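Local coordinates for protein superoxide dismutase [Mn/Fe] (PDB 1UER) that disposes of superoxide radicals by dismuting them to oxygen and hydrogen peroxide at a manganese or iron centre, working as a homodimer, at residues Leu154-Trp159 and Asp173-Leu178. Sequence-based numbering, arbitrary orientation.
Sequences LGFDVW and DHLKDL. With FE (Fe (III) ion), chain E.
Leu178 lays its CD1 methyl over one face of the Phe156 ring, and the evidence for a CH-pi contact is direct: CD1 of Leu178 sits 3.7 Å from the Phe156 ring centroid, 18° off the ring normal. The methyl is displaced toward the CG side, 3.5 Å from Phe156 CG, while CB of Leu178 covers the far end of the ring, 3.8 Å from Phe156 CZ. The phenyl reaches the helix because its CG is anti to the carbonyl carbon (chi1 -72°), on a CB that already points that way.

Leu175 adds purely apolar packing through a single branch. Its CD2 approaches the Phe156 ring obliquely, 3.8 Å from Phe156 CD2, and also touches Val158 CG1 at 3.9 Å, bridging the strand end and the loop after it. Phe111 and Trp179 make edge-to-face contacts with Phe156.

In the C-terminal alpha/beta domain of the iron/manganese superoxide dismutases, this packing sets helix 171-178 against edge strand 151-157 of the three-stranded antiparallel sheet. The short segment axes run roughly antiparallel (149°) and approach to 9.9 Å.

Polar linkage is indirect. Water 1 donates to Asp157 O and lies in the plane of the His174 ring at its edge, 2.8 Å from His174 NE2, spanning a gap too long for direct bonding.

Metal coordination occupies the other end of Asp157. With CG anti to the backbone N, the carboxylate leads away from the helix and OD2 binds the iron(III) ion, whose coordination is completed by His27, His74, His161 and water 2. OD1 of Asp157 accepts from Trp159 N at 3.0 Å, closing an Asx turn that restrains the carboxylate's rotation; water 2 donates weakly to the same oxygen.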
ATOM      1  N   LEU A 154      16.315   9.177   8.914  1.00 24.64           N
ATOM      2  CA  LEU A 154      16.160   9.168   7.452  1.00 23.91           C
ATOM      3  C   LEU A 154      15.057   8.186   7.116  1.00 23.76           C
ATOM      4  O   LEU A 154      15.137   7.024   7.511  1.00 23.39           O
ATOM      5  CB  LEU A 154      17.449   8.679   6.806  1.00 24.23           C
ATOM      6  CG  LEU A 154      17.369   8.557   5.288  1.00 24.11           C
ATOM      7  CD1 LEU A 154      17.353   9.934   4.677  1.00 24.56           C
ATOM      8  CD2 LEU A 154      18.593   7.795   4.778  1.00 24.53           C
ATOM      9  N   GLY A 155      14.035   8.628   6.390  1.00 23.35           N
ATOM     10  CA  GLY A 155      12.959   7.689   6.105  1.00 23.08           C
ATOM     11  C   GLY A 155      12.542   7.711   4.655  1.00 22.94           C
ATOM     12  O   GLY A 155      12.329   8.774   4.085  1.00 22.97           O
ATOM     13  N   PHE A 156      12.400   6.524   4.069  1.00 22.88           N
ATOM     14  CA  PHE A 156      11.982   6.385   2.673  1.00 22.58           C
ATOM     15  C   PHE A 156      10.578   5.805   2.652  1.00 22.12           C
ATOM     16  O   PHE A 156      10.285   4.811   3.326  1.00 21.89           O
ATOM     17  CB  PHE A 156      12.942   5.454   1.927  1.00 23.40           C
ATOM     18  CG  PHE A 156      14.313   6.062   1.645  1.00 23.95           C
ATOM     19  CD1 PHE A 156      14.564   7.422   1.915  1.00 24.56           C
ATOM     20  CD2 PHE A 156      15.350   5.270   1.114  1.00 24.58           C
ATOM     21  CE1 PHE A 156      15.851   7.997   1.661  1.00 24.56           C
ATOM     22  CE2 PHE A 156      16.643   5.830   0.854  1.00 24.81           C
ATOM     23  CZ  PHE A 156      16.876   7.199   1.135  1.00 24.88           C
ATOM     24  N   ASP A 157       9.715   6.451   1.881  1.00 21.75           N
ATOM     25  CA  ASP A 157       8.310   6.087   1.747  1.00 21.66           C
ATOM     26  C   ASP A 157       8.191   5.005   0.692  1.00 21.61           C
ATOM     27  O   ASP A 157       8.605   5.225  -0.452  1.00 21.80           O
ATOM     28  CB  ASP A 157       7.536   7.327   1.298  1.00 21.55           C
ATOM     29  CG  ASP A 157       6.035   7.170   1.363  1.00 21.63           C
ATOM     30  OD1 ASP A 157       5.540   6.092   1.705  1.00 21.69           O
ATOM     31  OD2 ASP A 157       5.345   8.169   1.067  1.00 21.52           O
ATOM     32  N   VAL A 158       7.658   3.841   1.064  1.00 21.60           N
ATOM     33  CA  VAL A 158       7.481   2.791   0.082  1.00 21.70           C
ATOM     34  C   VAL A 158       6.001   2.549  -0.222  1.00 21.49           C
ATOM     35  O   VAL A 158       5.647   1.568  -0.882  1.00 21.69           O
ATOM     36  CB  VAL A 158       8.258   1.461   0.405  1.00 22.00           C
ATOM     37  CG1 VAL A 158       9.806   1.749   0.463  1.00 22.68           C
ATOM     38  CG2 VAL A 158       7.797   0.861   1.708  1.00 22.14           C
ATOM     39  N   TRP A 159       5.126   3.444   0.259  1.00 20.98           N
ATOM     40  CA  TRP A 159       3.718   3.391  -0.192  1.00 20.55           C
ATOM     41  C   TRP A 159       3.841   3.605  -1.706  1.00 20.31           C
ATOM     42  O   TRP A 159       4.644   4.437  -2.151  1.00 20.13           O
ATOM     43  CB  TRP A 159       2.927   4.539   0.393  1.00 20.54           C
ATOM     44  CG  TRP A 159       2.509   4.301   1.828  1.00 20.53           C
ATOM     45  CD1 TRP A 159       3.314   4.159   2.934  1.00 20.59           C
ATOM     46  CD2 TRP A 159       1.160   4.306   2.295  1.00 20.43           C
ATOM     47  NE1 TRP A 159       2.515   4.092   4.080  1.00 20.57           N
ATOM     48  CE2 TRP A 159       1.195   4.182   3.703  1.00 20.79           C
ATOM     49  CE3 TRP A 159      -0.083   4.413   1.650  1.00 20.67           C
ATOM     50  CZ2 TRP A 159       0.027   4.158   4.480  1.00 20.72           C
ATOM     51  CZ3 TRP A 159      -1.266   4.399   2.438  1.00 20.78           C
ATOM     52  CH2 TRP A 159      -1.178   4.271   3.845  1.00 20.74           C
ATOM     53  N   ASP A 173      14.504   0.502  -7.967  1.00 25.40           N
ATOM     54  CA  ASP A 173      15.188   1.579  -8.706  1.00 25.64           C
ATOM     55  C   ASP A 173      14.911   2.948  -8.048  1.00 25.39           C
ATOM     56  O   ASP A 173      15.773   3.827  -8.009  1.00 25.16           O
ATOM     57  CB  ASP A 173      14.727   1.610 -10.177  1.00 26.45           C
ATOM     58  CG  ASP A 173      15.252   0.432 -10.997  1.00 27.11           C
ATOM     59  OD1 ASP A 173      16.191  -0.262 -10.560  1.00 27.57           O
ATOM     60  OD2 ASP A 173      14.710   0.194 -12.104  1.00 27.79           O
ATOM     61  N   HIS A 174      13.691   3.131  -7.550  1.00 24.82           N
ATOM     62  CA  HIS A 174      13.321   4.400  -6.907  1.00 24.65           C
ATOM     63  C   HIS A 174      14.161   4.582  -5.652  1.00 24.57           C
ATOM     64  O   HIS A 174      14.771   5.637  -5.467  1.00 24.29           O
ATOM     65  CB  HIS A 174      11.847   4.395  -6.527  1.00 24.25           C
ATOM     66  CG  HIS A 174      11.441   5.539  -5.647  1.00 24.03           C
ATOM     67  ND1 HIS A 174      11.342   6.835  -6.107  1.00 24.09           N
ATOM     68  CD2 HIS A 174      11.068   5.571  -4.345  1.00 23.76           C
ATOM     69  CE1 HIS A 174      10.917   7.618  -5.124  1.00 23.72           C
ATOM     70  NE2 HIS A 174      10.748   6.874  -4.048  1.00 23.80           N
ATOM     71  N   LEU A 175      14.225   3.539  -4.827  1.00 24.69           N
ATOM     72  CA  LEU A 175      14.995   3.600  -3.580  1.00 25.53           C
ATOM     73  C   LEU A 175      16.473   3.884  -3.858  1.00 25.74           C
ATOM     74  O   LEU A 175      17.104   4.655  -3.146  1.00 25.69           O
ATOM     75  CB  LEU A 175      14.876   2.276  -2.786  1.00 25.92           C
ATOM     76  CG  LEU A 175      13.502   1.986  -2.184  1.00 26.38           C
ATOM     77  CD1 LEU A 175      13.515   0.580  -1.525  1.00 26.68           C
ATOM     78  CD2 LEU A 175      13.149   3.072  -1.150  1.00 27.12           C
ATOM     79  N   LYS A 176      17.029   3.294  -4.912  1.00 26.09           N
ATOM     80  CA  LYS A 176      18.440   3.577  -5.167  1.00 26.46           C
ATOM     81  C   LYS A 176      18.617   5.024  -5.636  1.00 26.24           C
ATOM     82  O   LYS A 176      19.621   5.659  -5.313  1.00 26.23           O
ATOM     83  CB  LYS A 176      19.067   2.596  -6.156  1.00 27.62           C
ATOM     84  CG  LYS A 176      18.415   2.463  -7.474  1.00 29.11           C
ATOM     85  CD  LYS A 176      19.393   1.974  -8.561  1.00 30.22           C
ATOM     86  CE  LYS A 176      19.246   2.794  -9.861  1.00 30.64           C
ATOM     87  NZ  LYS A 176      17.928   3.448 -10.063  1.00 30.83           N
ATOM     88  N   ASP A 177      17.643   5.570  -6.363  1.00 25.84           N
ATOM     89  CA  ASP A 177      17.760   6.960  -6.814  1.00 25.81           C
ATOM     90  C   ASP A 177      17.576   7.969  -5.654  1.00 25.51           C
ATOM     91  O   ASP A 177      18.068   9.098  -5.708  1.00 25.77           O
ATOM     92  CB  ASP A 177      16.702   7.293  -7.888  1.00 26.24           C
ATOM     93  CG  ASP A 177      17.009   6.649  -9.226  1.00 26.64           C
ATOM     94  OD1 ASP A 177      18.155   6.177  -9.391  1.00 27.58           O
ATOM     95  OD2 ASP A 177      16.104   6.614 -10.107  1.00 26.84           O
ATOM     96  N   LEU A 178      16.836   7.594  -4.620  1.00 24.81           N
ATOM     97  CA  LEU A 178      16.615   8.542  -3.542  1.00 24.53           C
ATOM     98  C   LEU A 178      17.914   9.003  -2.876  1.00 24.48           C
ATOM     99  O   LEU A 178      17.977  10.134  -2.362  1.00 24.28           O
ATOM    100  CB  LEU A 178      15.720   7.938  -2.460  1.00 24.14           C
ATOM    101  CG  LEU A 178      14.215   7.895  -2.775  1.00 23.69           C
ATOM    102  CD1 LEU A 178      13.560   7.104  -1.617  1.00 23.50           C
ATOM    103  CD2 LEU A 178      13.607   9.280  -2.873  1.00 23.85           C
TER
HETATM  104 FE    FE E 192       3.523   8.923   1.259  1.00 27.78          FE
HETATM  105  O   HOH W   1       9.966   7.344  -1.351  1.00 21.22           O
HETATM  106  O   HOH W   2       3.037   7.368   2.487  1.00 20.96           O